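Local coordinates for galactonate dehydratase (Zobellia galactanivorans, PDB 5OLC), which belongs to the mandelate racemase/muconate lactonizing branch of the enolase superfamily, pairing an enolase-type N-terminal domain with a TIM-barrel-like C-terminal domain, at residues P124-L129 against L361-T366; K218-D223 against Q244-P249; D237-L242 against D269-A274; T308-S313 against P367-D372. One frame throughout, in Å; residues are numbered along the deposited sequence.

Contact 1. Residues P124-L129 against L361-T366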
loop_
_atom_site.group_PDB
_atom_site.type_symbol
_atom_site.label_atom_id
_atom_site.label_comp_id
_atom_site.label_asym_id
_atom_site.label_seq_id
_atom_site.Cartn_x
_atom_site.Cartn_y
_atom_site.Cartn_z
ATOM N N PRO A 124 -4.316 11.614 -45.376
ATOM C CA PRO A 124 -3.088 11.227 -44.654
ATOM C C PRO A 124 -3.431 10.413 -43.387
ATOM O O PRO A 124 -4.605 10.367 -42.981
ATOM C CB PRO A 124 -2.410 12.567 -44.341
ATOM C CG PRO A 124 -3.499 13.550 -44.346
ATOM C CD PRO A 124 -4.527 13.073 -45.333
ATOM N N VAL A 125 -2.428 9.730 -42.792
ATOM C CA VAL A 125 -2.616 8.897 -41.594
ATOM C C VAL A 125 -3.024 9.749 -40.372
ATOM O O VAL A 125 -3.915 9.326 -39.626
ATOM C CB VAL A 125 -1.399 7.969 -41.309
ATOM C CG1 VAL A 125 -1.586 7.166 -40.024
ATOM C CG2 VAL A 125 -1.143 7.028 -42.485
ATOM N N SER A 126 -2.400 10.947 -40.174
ATOM C CA SER A 126 -2.707 11.826 -39.034
ATOM C C SER A 126 -4.178 12.200 -38.962
ATOM O O SER A 126 -4.778 12.101 -37.891
ATOM C CB SER A 126 -1.809 13.064 -38.997
ATOM O OG SER A 126 -1.350 13.531 -40.255
ATOM N N VAL A 127 -4.779 12.559 -40.108
ATOM C CA VAL A 127 -6.199 12.898 -40.207
ATOM C C VAL A 127 -7.047 11.647 -39.915
ATOM O O VAL A 127 -8.097 11.735 -39.263
ATOM C CB VAL A 127 -6.495 13.544 -41.586
ATOM C CG1 VAL A 127 -7.989 13.537 -41.929
ATOM C CG2 VAL A 127 -5.931 14.959 -41.635
ATOM N N LEU A 128 -6.552 10.487 -40.356
ATOM C CA LEU A 128 -7.232 9.211 -40.154
ATOM C C LEU A 128 -7.061 8.623 -38.736
ATOM O O LEU A 128 -7.768 7.657 -38.389
ATOM C CB LEU A 128 -6.810 8.208 -41.236
ATOM C CG LEU A 128 -7.642 8.236 -42.489
ATOM C CD1 LEU A 128 -6.990 7.459 -43.555
ATOM C CD2 LEU A 128 -9.003 7.663 -42.232
ATOM N N LEU A 129 -6.122 9.201 -37.932
ATOM C CA LEU A 129 -5.880 8.807 -36.530
ATOM C C LEU A 129 -6.820 9.641 -35.621
ATOM O O LEU A 129 -6.973 9.353 -34.427
ATOM C CB LEU A 129 -4.400 9.018 -36.093
ATOM C CG LEU A 129 -3.310 8.017 -36.516
ATOM C CD1 LEU A 129 -1.912 8.582 -36.220
ATOM C CD2 LEU A 129 -3.489 6.646 -35.855
ATOM N N LEU A 361 9.824 20.593 -39.366
ATOM C CA LEU A 361 9.312 19.534 -40.229
ATOM C C LEU A 361 7.837 19.821 -40.450
ATOM O O LEU A 361 7.172 20.306 -39.538
ATOM C CB LEU A 361 9.489 18.181 -39.529
ATOM C CG LEU A 361 9.454 16.955 -40.411
ATOM C CD1 LEU A 361 10.625 16.080 -40.145
ATOM C CD2 LEU A 361 8.184 16.197 -40.212
ATOM N N GLU A 362 7.334 19.547 -41.661
ATOM C CA GLU A 362 5.951 19.828 -42.020
ATOM C C GLU A 362 5.230 18.553 -42.390
ATOM O O GLU A 362 5.635 17.852 -43.325
ATOM C CB GLU A 362 5.918 20.834 -43.173
ATOM C CG GLU A 362 4.568 21.465 -43.476
ATOM C CD GLU A 362 4.657 22.458 -44.623
ATOM O OE1 GLU A 362 5.388 23.471 -44.486
ATOM O OE2 GLU A 362 4.060 22.180 -45.690
ATOM N N VAL A 363 4.156 18.260 -41.648
ATOM C CA VAL A 363 3.328 17.067 -41.818
ATOM C C VAL A 363 2.763 17.038 -43.246
ATOM O O VAL A 363 2.223 18.053 -43.684
ATOM C CB VAL A 363 2.211 16.978 -40.727
ATOM C CG1 VAL A 363 1.390 15.689 -40.842
ATOM C CG2 VAL A 363 2.793 17.117 -39.319
ATOM N N PRO A 364 2.917 15.918 -43.998
ATOM C CA PRO A 364 2.355 15.870 -45.359
ATOM C C PRO A 364 0.830 15.638 -45.385
ATOM O O PRO A 364 0.261 15.074 -44.448
ATOM C CB PRO A 364 3.137 14.727 -46.020
ATOM C CG PRO A 364 3.433 13.804 -44.903
ATOM C CD PRO A 364 3.556 14.633 -43.642
ATOM N N CYS A 365 0.186 16.051 -46.490
ATOM C CA CYS A 365 -1.258 15.961 -46.723
ATOM C C CYS A 365 -1.616 14.836 -47.696
ATOM O O CYS A 365 -2.798 14.581 -47.934
ATOM C CB CYS A 365 -1.781 17.306 -47.214
ATOM S SG CYS A 365 -0.826 18.721 -46.612
ATOM N N THR A 366 -0.588 14.183 -48.263
ATOM C CA THR A 366 -0.660 13.072 -49.219
ATOM C C THR A 366 -1.363 11.831 -48.616
ATOM O O THR A 366 -1.198 11.582 -47.415
ATOM C CB THR A 366 0.769 12.734 -49.697
ATOM O OG1 THR A 366 1.585 12.386 -48.574
ATOM C CG2 THR A 366 1.425 13.890 -50.458
#
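The ring of Pro124 meets the backbone of Pro364, Cys365 and Thr366: the carbonyl oxygens of Pro364 and Thr366 both approach CB, and that of Cys365 lies by CD and CG. Pro124 CB lies 3.7 Å from Pro364 O, and Pro124 CD is 3.5 Å from Cys365 O. Thr366 O lies 3.4 Å from both Pro124 CA and Pro124 CB; at CA it makes a bent CA-H...O contact, 122° at the hydrogen. No hydrogen bond joins the two segments; they meet through ring carbons packed on backbone carbonyls. Farther along, Ser126 adds a second, smaller touch, its OG 3.5 Å from Val363 CG1. That methyl stands anti to the backbone N of Val363 (chi1 -177°). His317 of helix 309-321 ties the two sides together: its ND1 is hydrogen-bonded to Ser126 N, and its side chain touches both Pro124 and Pro364. Val127 packs on Ile80 of a neighbouring subunit. The segment 361-366 runs out of strand 360-362, which pairs through Leu361 with Ile137 of strand 136-142, and passes beside helix 125-128. This joins parts of the N-terminal and C-terminal family regions, consistent with the two-domain enolase-superfamily fold.

Contact 2. Residues K218-D223 against Q244-P249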
loop_
_atom_site.group_PDB
_atom_site.type_symbol
_atom_site.label_atom_id
_atom_site.label_comp_id
_atom_site.label_asym_id
_atom_site.label_seq_id
_atom_site.Cartn_x
_atom_site.Cartn_y
_atom_site.Cartn_z
ATOM N N LYS A 218 26.028 15.321 -11.920
ATOM C CA LYS A 218 27.168 16.031 -12.496
ATOM C C LYS A 218 26.816 16.766 -13.799
ATOM O O LYS A 218 27.332 17.857 -14.027
ATOM C CB LYS A 218 28.362 15.077 -12.689
ATOM N N ALA A 219 25.936 16.178 -14.639
ATOM C CA ALA A 219 25.525 16.744 -15.929
ATOM C C ALA A 219 24.386 17.780 -15.860
ATOM O O ALA A 219 24.087 18.420 -16.875
ATOM C CB ALA A 219 25.167 15.631 -16.903
ATOM N N GLU A 220 23.770 17.949 -14.671
ATOM C CA GLU A 220 22.673 18.890 -14.426
ATOM C C GLU A 220 23.014 20.324 -14.868
ATOM O O GLU A 220 22.191 20.973 -15.534
ATOM C CB GLU A 220 22.262 18.866 -12.949
ATOM C CG GLU A 220 21.261 17.772 -12.613
ATOM C CD GLU A 220 20.684 17.767 -11.208
ATOM O OE1 GLU A 220 21.107 18.598 -10.372
ATOM O OE2 GLU A 220 19.792 16.929 -10.947
ATOM N N LYS A 221 24.252 20.784 -14.539
ATOM C CA LYS A 221 24.810 22.109 -14.867
ATOM C C LYS A 221 24.843 22.443 -16.369
ATOM O O LYS A 221 24.939 23.615 -16.726
ATOM C CB LYS A 221 26.207 22.302 -14.245
ATOM C CG LYS A 221 27.169 21.138 -14.441
ATOM C CD LYS A 221 28.587 21.518 -14.059
ATOM C CE LYS A 221 29.477 20.315 -13.875
ATOM N NZ LYS A 221 30.902 20.624 -14.171
ATOM N N PHE A 222 24.744 21.425 -17.234
ATOM C CA PHE A 222 24.780 21.588 -18.689
ATOM C C PHE A 222 23.383 21.653 -19.337
ATOM O O PHE A 222 23.282 21.527 -20.565
ATOM C CB PHE A 222 25.657 20.490 -19.329
ATOM C CG PHE A 222 27.025 20.360 -18.699
ATOM C CD1 PHE A 222 28.004 21.325 -18.916
ATOM C CD2 PHE A 222 27.328 19.291 -17.865
ATOM C CE1 PHE A 222 29.262 21.219 -18.310
ATOM C CE2 PHE A 222 28.590 19.182 -17.267
ATOM C CZ PHE A 222 29.550 20.143 -17.499
ATOM N N ASP A 223 22.322 21.901 -18.518
ATOM C CA ASP A 223 20.912 22.000 -18.933
ATOM C C ASP A 223 20.503 20.853 -19.872
ATOM O O ASP A 223 20.407 21.030 -21.096
ATOM C CB ASP A 223 20.582 23.391 -19.524
ATOM C CG ASP A 223 19.154 23.559 -20.039
ATOM O OD1 ASP A 223 18.225 23.618 -19.205
ATOM O OD2 ASP A 223 18.970 23.637 -21.281
ATOM N N GLN A 244 13.521 10.753 -8.644
ATOM C CA GLN A 244 13.437 11.380 -7.320
ATOM C C GLN A 244 14.728 12.100 -6.938
ATOM O O GLN A 244 14.666 13.099 -6.228
ATOM C CB GLN A 244 13.079 10.336 -6.239
ATOM C CG GLN A 244 11.623 9.864 -6.293
ATOM C CD GLN A 244 11.280 8.649 -5.447
ATOM O OE1 GLN A 244 12.147 7.914 -4.953
ATOM N NE2 GLN A 244 9.985 8.393 -5.291
ATOM N N ASN A 245 15.887 11.603 -7.405
ATOM C CA ASN A 245 17.204 12.136 -7.052
ATOM C C ASN A 245 17.857 13.076 -8.102
ATOM O O ASN A 245 18.921 13.639 -7.818
ATOM C CB ASN A 245 18.139 10.982 -6.690
ATOM C CG ASN A 245 17.987 10.498 -5.259
ATOM O OD1 ASN A 245 18.976 10.367 -4.534
ATOM N ND2 ASN A 245 16.782 10.097 -4.841
ATOM N N THR A 246 17.211 13.293 -9.278
ATOM C CA THR A 246 17.735 14.226 -10.280
ATOM C C THR A 246 16.644 15.163 -10.837
ATOM O O THR A 246 15.453 14.828 -10.837
ATOM C CB THR A 246 18.541 13.517 -11.384
ATOM O OG1 THR A 246 19.307 14.502 -12.085
ATOM C CG2 THR A 246 17.672 12.734 -12.369
ATOM N N THR A 247 17.073 16.349 -11.298
ATOM C CA THR A 247 16.193 17.361 -11.889
ATOM C C THR A 247 15.937 17.064 -13.370
ATOM O O THR A 247 14.882 17.435 -13.885
ATOM C CB THR A 247 16.725 18.785 -11.660
ATOM O OG1 THR A 247 17.951 18.976 -12.369
ATOM C CG2 THR A 247 16.914 19.112 -10.188
ATOM N N ILE A 248 16.906 16.394 -14.051
ATOM C CA ILE A 248 16.842 16.016 -15.473
ATOM C C ILE A 248 15.683 15.023 -15.715
ATOM O O ILE A 248 15.682 13.949 -15.101
ATOM C CB ILE A 248 18.197 15.446 -15.992
ATOM C CG1 ILE A 248 19.390 16.366 -15.642
ATOM C CG2 ILE A 248 18.123 15.151 -17.500
ATOM C CD1 ILE A 248 20.776 15.717 -15.777
ATOM N N PRO A 249 14.709 15.354 -16.603
ATOM C CA PRO A 249 13.588 14.428 -16.860
ATOM C C PRO A 249 14.033 13.070 -17.387
ATOM O O PRO A 249 14.997 12.989 -18.142
ATOM C CB PRO A 249 12.724 15.184 -17.865
ATOM C CG PRO A 249 13.093 16.600 -17.679
ATOM C CD PRO A 249 14.555 16.587 -17.390
#
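Glu220 OE2 is gripped by two donors on the neighbouring segment, the hydroxyl of Thr246 and the backbone amide of Thr247. Thr246 OG1 donates to it over 2.7 Å, meeting the oxygen on its anti side and 19° out of the carboxylate plane. Thr247 N donates over 2.8 Å with an almost straight N-H...O angle of 174°, and comes in from above that plane. Two donors on one oxygen would fix the rotation of the carboxylate and probably favour its ionised form. Glu220 is extended beyond CG; its chain slides past Thr246 in the opposite direction and crosses that of Thr247 at about a right angle. Thr246 answers with OG1 anti to its own backbone N (chi1 -164°); it is the first residue past helix 236-245 to leave helical backbone angles. In the (β/α) barrel the two segments are equivalent places: residues 218-223 lead from helix 209-219 to strand 224-228, while residues 244-249 lead from helix 236-245 into the next strand, 250-252. Nearer the backbone of Glu220, Ile248 CD1 packs 3.8 Å from Glu220 CG. The same methyl lies 4.2 Å from the backbone carbon Ala219 C. Thr246 also touches Ala216 of helix 209-219, and Thr247 packs against Arg217 of a neighbouring subunit.

Contact 3. Residues D237-L242 against D269-A274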
loop_
_atom_site.group_PDB
_atom_site.type_symbol
_atom_site.label_atom_id
_atom_site.label_comp_id
_atom_site.label_asym_id
_atom_site.label_seq_id
_atom_site.Cartn_x
_atom_site.Cartn_y
_atom_site.Cartn_z
ATOM N N ASP A 237 12.290 0.194 -10.337
ATOM C CA ASP A 237 12.604 0.851 -9.067
ATOM C C ASP A 237 13.793 1.801 -9.216
ATOM O O ASP A 237 13.846 2.824 -8.542
ATOM C CB ASP A 237 12.841 -0.178 -7.951
ATOM C CG ASP A 237 11.612 -0.964 -7.486
ATOM O OD1 ASP A 237 10.480 -0.641 -7.934
ATOM O OD2 ASP A 237 11.777 -1.886 -6.650
ATOM N N GLY A 238 14.697 1.484 -10.137
ATOM C CA GLY A 238 15.863 2.304 -10.439
ATOM C C GLY A 238 15.489 3.594 -11.123
ATOM O O GLY A 238 16.009 4.647 -10.764
ATOM N N TYR A 239 14.575 3.511 -12.106
ATOM C CA TYR A 239 14.025 4.635 -12.869
ATOM C C TYR A 239 13.368 5.614 -11.888
ATOM O O TYR A 239 13.785 6.774 -11.813
ATOM C CB TYR A 239 12.979 4.127 -13.893
ATOM C CG TYR A 239 13.520 3.821 -15.279
ATOM C CD1 TYR A 239 13.607 4.815 -16.251
ATOM C CD2 TYR A 239 13.857 2.523 -15.647
ATOM C CE1 TYR A 239 14.085 4.539 -17.531
ATOM C CE2 TYR A 239 14.354 2.235 -16.921
ATOM C CZ TYR A 239 14.465 3.250 -17.863
ATOM O OH TYR A 239 14.947 2.981 -19.129
ATOM N N LYS A 240 12.385 5.111 -11.084
ATOM C CA LYS A 240 11.641 5.874 -10.073
ATOM C C LYS A 240 12.560 6.629 -9.113
ATOM O O LYS A 240 12.336 7.820 -8.889
ATOM C CB LYS A 240 10.654 4.981 -9.292
ATOM C CG LYS A 240 9.616 5.798 -8.518
ATOM C CD LYS A 240 8.608 4.948 -7.776
ATOM C CE LYS A 240 7.511 5.816 -7.204
ATOM N NZ LYS A 240 6.254 5.053 -6.989
ATOM N N ARG A 241 13.589 5.933 -8.552
ATOM C CA ARG A 241 14.580 6.503 -7.622
ATOM C C ARG A 241 15.383 7.620 -8.309
ATOM O O ARG A 241 15.576 8.687 -7.729
ATOM C CB ARG A 241 15.551 5.416 -7.121
ATOM C CG ARG A 241 15.122 4.576 -5.906
ATOM C CD ARG A 241 16.298 3.797 -5.280
ATOM N NE ARG A 241 17.104 3.067 -6.273
ATOM C CZ ARG A 241 17.020 1.763 -6.527
ATOM N NH1 ARG A 241 16.177 0.997 -5.840
ATOM N NH2 ARG A 241 17.787 1.211 -7.461
ATOM N N LEU A 242 15.842 7.366 -9.547
ATOM C CA LEU A 242 16.629 8.308 -10.342
ATOM C C LEU A 242 15.855 9.593 -10.580
ATOM O O LEU A 242 16.414 10.682 -10.437
ATOM C CB LEU A 242 17.057 7.666 -11.666
ATOM C CG LEU A 242 18.065 8.431 -12.502
ATOM C CD1 LEU A 242 19.347 8.659 -11.760
ATOM C CD2 LEU A 242 18.385 7.687 -13.720
ATOM N N ASP A 269 5.384 4.971 -11.835
ATOM C CA ASP A 269 5.859 6.371 -11.922
ATOM C C ASP A 269 7.362 6.502 -12.351
ATOM O O ASP A 269 8.102 7.346 -11.822
ATOM C CB ASP A 269 5.576 7.113 -10.589
ATOM C CG ASP A 269 5.063 8.549 -10.711
ATOM O OD1 ASP A 269 4.533 8.909 -11.800
ATOM O OD2 ASP A 269 5.185 9.316 -9.714
ATOM N N CYS A 270 7.779 5.660 -13.333
ATOM C CA CYS A 270 9.145 5.546 -13.844
ATOM C C CYS A 270 9.630 6.735 -14.654
ATOM O O CYS A 270 10.724 7.255 -14.394
ATOM C CB CYS A 270 9.301 4.259 -14.645
ATOM S SG CYS A 270 8.729 2.780 -13.787
ATOM N N VAL A 271 8.857 7.106 -15.693
ATOM C CA VAL A 271 9.268 8.115 -16.653
ATOM C C VAL A 271 8.455 9.414 -16.632
ATOM O O VAL A 271 7.288 9.446 -16.225
ATOM C CB VAL A 271 9.306 7.513 -18.087
ATOM C CG1 VAL A 271 10.347 6.411 -18.189
ATOM C CG2 VAL A 271 7.935 7.015 -18.542
ATOM N N ASP A 272 9.114 10.482 -17.114
ATOM C CA ASP A 272 8.570 11.805 -17.356
ATOM C C ASP A 272 8.063 11.799 -18.812
ATOM O O ASP A 272 7.036 12.422 -19.103
ATOM C CB ASP A 272 9.665 12.875 -17.174
ATOM C CG ASP A 272 9.955 13.223 -15.738
ATOM O OD1 ASP A 272 9.076 13.833 -15.082
ATOM O OD2 ASP A 272 11.066 12.924 -15.276
ATOM N N ILE A 273 8.790 11.078 -19.712
ATOM C CA ILE A 273 8.505 10.926 -21.156
ATOM C C ILE A 273 8.513 9.451 -21.528
ATOM O O ILE A 273 9.515 8.773 -21.284
ATOM C CB ILE A 273 9.547 11.672 -22.049
ATOM C CG1 ILE A 273 9.724 13.148 -21.674
ATOM C CG2 ILE A 273 9.224 11.519 -23.520
ATOM C CD1 ILE A 273 11.055 13.462 -21.208
ATOM N N ALA A 274 7.434 8.968 -22.170
ATOM C CA ALA A 274 7.331 7.582 -22.636
ATOM C C ALA A 274 7.753 7.543 -24.104
ATOM O O ALA A 274 7.274 8.358 -24.892
ATOM C CB ALA A 274 5.909 7.079 -22.483
#
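Tyr239 and Cys270 touch where helix 236-245 of the TIM-type barrel lies against the turn that brings the chain from helix 258-267 into strand 273-274. Their beta carbons meet, Tyr239 CB standing 3.8 Å from Cys270 CB. The tyrosine ring then continues alongside Val271, the two side chains pointing the same way, with Tyr239 CD1 4.1 Å from Val271 CG1. Leu265 supports Cys270 and Val271 from helix 258-267, while Ile250 of strand 250-252 and Pro230 add to the cover of Tyr239. One residue along, Lys240 brings its backbone close to the turn: its CA and that of Cys270 are 4.5 Å apart. With CG anti to the backbone N (chi1 -164°) and the rest of the chain extended, the lysine runs across Asp269 obliquely, its aliphatic part doing the touching. Lys240 CG is 4.0 Å from Asp269 O. The charged ends do not meet, Lys240 NZ being 5.2 Å from Asp269 OD2. Asp269 OD1 has its salt bridges to other groups, Arg243 of the same chain and Arg241 of a neighbouring subunit, which places this turn at a subunit interface. The lysine makes its outermost contact through carbon, Lys240 CE lying 4.1 Å from Asp269 CB.

Contact 4. Residues T308-S313 against P367-D372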
loop_
_atom_site.group_PDB
_atom_site.type_symbol
_atom_site.label_atom_id
_atom_site.label_comp_id
_atom_site.label_asym_id
_atom_site.label_seq_id
_atom_site.Cartn_x
_atom_site.Cartn_y
_atom_site.Cartn_z
ATOM N N THR A 308 13.942 3.536 -41.532
ATOM C CA THR A 308 13.841 4.216 -42.829
ATOM C C THR A 308 12.733 5.272 -42.739
ATOM O O THR A 308 12.196 5.502 -41.653
ATOM C CB THR A 308 13.612 3.225 -43.990
ATOM O OG1 THR A 308 12.270 2.762 -43.971
ATOM C CG2 THR A 308 14.577 2.064 -44.002
ATOM N N TRP A 309 12.368 5.903 -43.864
ATOM C CA TRP A 309 11.302 6.890 -43.841
ATOM C C TRP A 309 9.939 6.247 -43.674
ATOM O O TRP A 309 9.004 6.978 -43.357
ATOM C CB TRP A 309 11.343 7.834 -45.043
ATOM C CG TRP A 309 12.564 8.693 -45.083
ATOM C CD1 TRP A 309 13.709 8.445 -45.782
ATOM C CD2 TRP A 309 12.771 9.937 -44.397
ATOM N NE1 TRP A 309 14.623 9.457 -45.570
ATOM C CE2 TRP A 309 14.077 10.381 -44.715
ATOM C CE3 TRP A 309 11.974 10.734 -43.563
ATOM C CZ2 TRP A 309 14.604 11.582 -44.225
ATOM C CZ3 TRP A 309 12.499 11.928 -43.079
ATOM C CH2 TRP A 309 13.797 12.340 -43.410
ATOM N N ILE A 310 9.809 4.892 -43.831
ATOM C CA ILE A 310 8.524 4.221 -43.560
ATOM C C ILE A 310 8.220 4.420 -42.075
ATOM O O ILE A 310 7.116 4.843 -41.743
ATOM C CB ILE A 310 8.443 2.724 -43.973
ATOM C CG1 ILE A 310 8.616 2.560 -45.490
ATOM C CG2 ILE A 310 7.102 2.147 -43.541
ATOM C CD1 ILE A 310 8.981 1.227 -45.939
ATOM N N ALA A 311 9.244 4.181 -41.206
ATOM C CA ALA A 311 9.260 4.365 -39.755
ATOM C C ALA A 311 9.127 5.836 -39.376
ATOM O O ALA A 311 8.293 6.158 -38.517
ATOM C CB ALA A 311 10.550 3.838 -39.183
ATOM N N ILE A 312 9.957 6.737 -39.985
ATOM C CA ILE A 312 9.889 8.169 -39.672
ATOM C C ILE A 312 8.496 8.719 -39.992
ATOM O O ILE A 312 7.920 9.396 -39.144
ATOM C CB ILE A 312 11.035 8.993 -40.292
ATOM C CG1 ILE A 312 12.388 8.440 -39.848
ATOM C CG2 ILE A 312 10.914 10.490 -39.941
ATOM C CD1 ILE A 312 13.491 8.491 -40.912
ATOM N N SER A 313 7.923 8.348 -41.162
ATOM C CA SER A 313 6.580 8.762 -41.591
ATOM C C SER A 313 5.506 8.446 -40.558
ATOM O O SER A 313 4.741 9.341 -40.216
ATOM C CB SER A 313 6.216 8.141 -42.933
ATOM O OG SER A 313 6.995 8.736 -43.952
ATOM N N PRO A 367 -2.135 11.035 -49.406
ATOM C CA PRO A 367 -2.820 9.852 -48.824
ATOM C C PRO A 367 -1.868 8.783 -48.293
ATOM O O PRO A 367 -0.935 8.366 -48.992
ATOM C CB PRO A 367 -3.683 9.311 -49.974
ATOM C CG PRO A 367 -3.689 10.364 -51.001
ATOM C CD PRO A 367 -2.439 11.176 -50.841
ATOM N N GLY A 368 -2.114 8.363 -47.055
ATOM C CA GLY A 368 -1.283 7.385 -46.363
ATOM C C GLY A 368 -0.110 8.048 -45.676
ATOM O O GLY A 368 -0.161 9.246 -45.363
ATOM N N LEU A 369 0.960 7.276 -45.440
ATOM C CA LEU A 369 2.170 7.764 -44.765
ATOM C C LEU A 369 2.915 8.808 -45.599
ATOM O O LEU A 369 3.603 9.669 -45.045
ATOM C CB LEU A 369 3.116 6.594 -44.406
ATOM C CG LEU A 369 2.571 5.462 -43.545
ATOM C CD1 LEU A 369 3.410 4.235 -43.704
ATOM C CD2 LEU A 369 2.495 5.868 -42.074
ATOM N N GLY A 370 2.774 8.709 -46.916
ATOM C CA GLY A 370 3.414 9.622 -47.856
ATOM C C GLY A 370 4.794 9.150 -48.220
ATOM O O GLY A 370 5.711 9.964 -48.374
ATOM N N VAL A 371 4.926 7.810 -48.343
ATOM C CA VAL A 371 6.179 7.124 -48.664
ATOM C C VAL A 371 6.051 6.043 -49.722
ATOM O O VAL A 371 5.031 5.334 -49.810
ATOM C CB VAL A 371 6.937 6.546 -47.443
ATOM C CG1 VAL A 371 7.735 7.620 -46.729
ATOM C CG2 VAL A 371 6.024 5.757 -46.505
ATOM N N ASP A 372 7.173 5.875 -50.456
ATOM C CA ASP A 372 7.387 4.859 -51.467
ATOM C C ASP A 372 8.781 4.244 -51.353
ATOM O O ASP A 372 9.651 4.790 -50.662
ATOM C CB ASP A 372 7.119 5.404 -52.876
ATOM C CG ASP A 372 6.035 4.625 -53.592
ATOM O OD1 ASP A 372 5.968 3.382 -53.404
ATOM O OD2 ASP A 372 5.249 5.255 -54.341
#
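Val371 and Leu369 are the two bumps that the chain before and within strand 371-373 presses onto the first turn of helix 309-321, in the C-terminal TIM-barrel-like part of this enolase-superfamily chain. Val371 sits in the hollow bounded by Trp309, Ile310 and Ser313. Its CG1 branch approaches Trp309 CB to 4.0 Å and also lies against Ser313 OG, and its CG2 branch lies 4.2 Å from Ile310 CG1. Leu369 fills the next hollow along, between Ile310 and Ser313: Leu369 CB meets Ser313 CB at 3.8 Å, while Leu369 CD1 reaches Ile310 CG2 at 4.2 Å. Ser313 thus touches both bumps. The indole of Trp309 is carried away from Val371 by a CG anti to the carbonyl carbon (chi1 -65°) and stacks on His352. The helix start is held by Thr308, the N-cap, whose OG1 accepts from Ile310 N and is also hydrogen-bonded to Glu55. Leu369 N is hydrogen-bonded to Asp115 OD1. No hydrogen bond crosses between the segments. The serine hydroxyl turns back on its own helix instead: Ser313 OG donates to Trp309 O at 2.7 Å, and Ser313 N reaches the same oxygen from the opposite face of the carbonyl plane.

How the contacts relate
Two pairs of contacts lie far apart in the fold. Contacts 2 and 3 share helix 236-245; their centres are 14 Å apart, and they touch where Pro249 meets Asp272. Contacts 1 and 4 have centres 10 Å apart and touch through Val125 against Gly368 and Leu369; the strands they involve, 360-362 and 371-373, follow each other in the chain. Between the pairs, centres are 32 to 36 Å apart. Along the sequence, contacts 2 and 3 cross each other, both nested in the long loop closed by contact 1, whose segments alternate with those of contact 4. Contacts 1, 3 and 4 reach the same mixed sheet, which probably relates contact 3 to the other two.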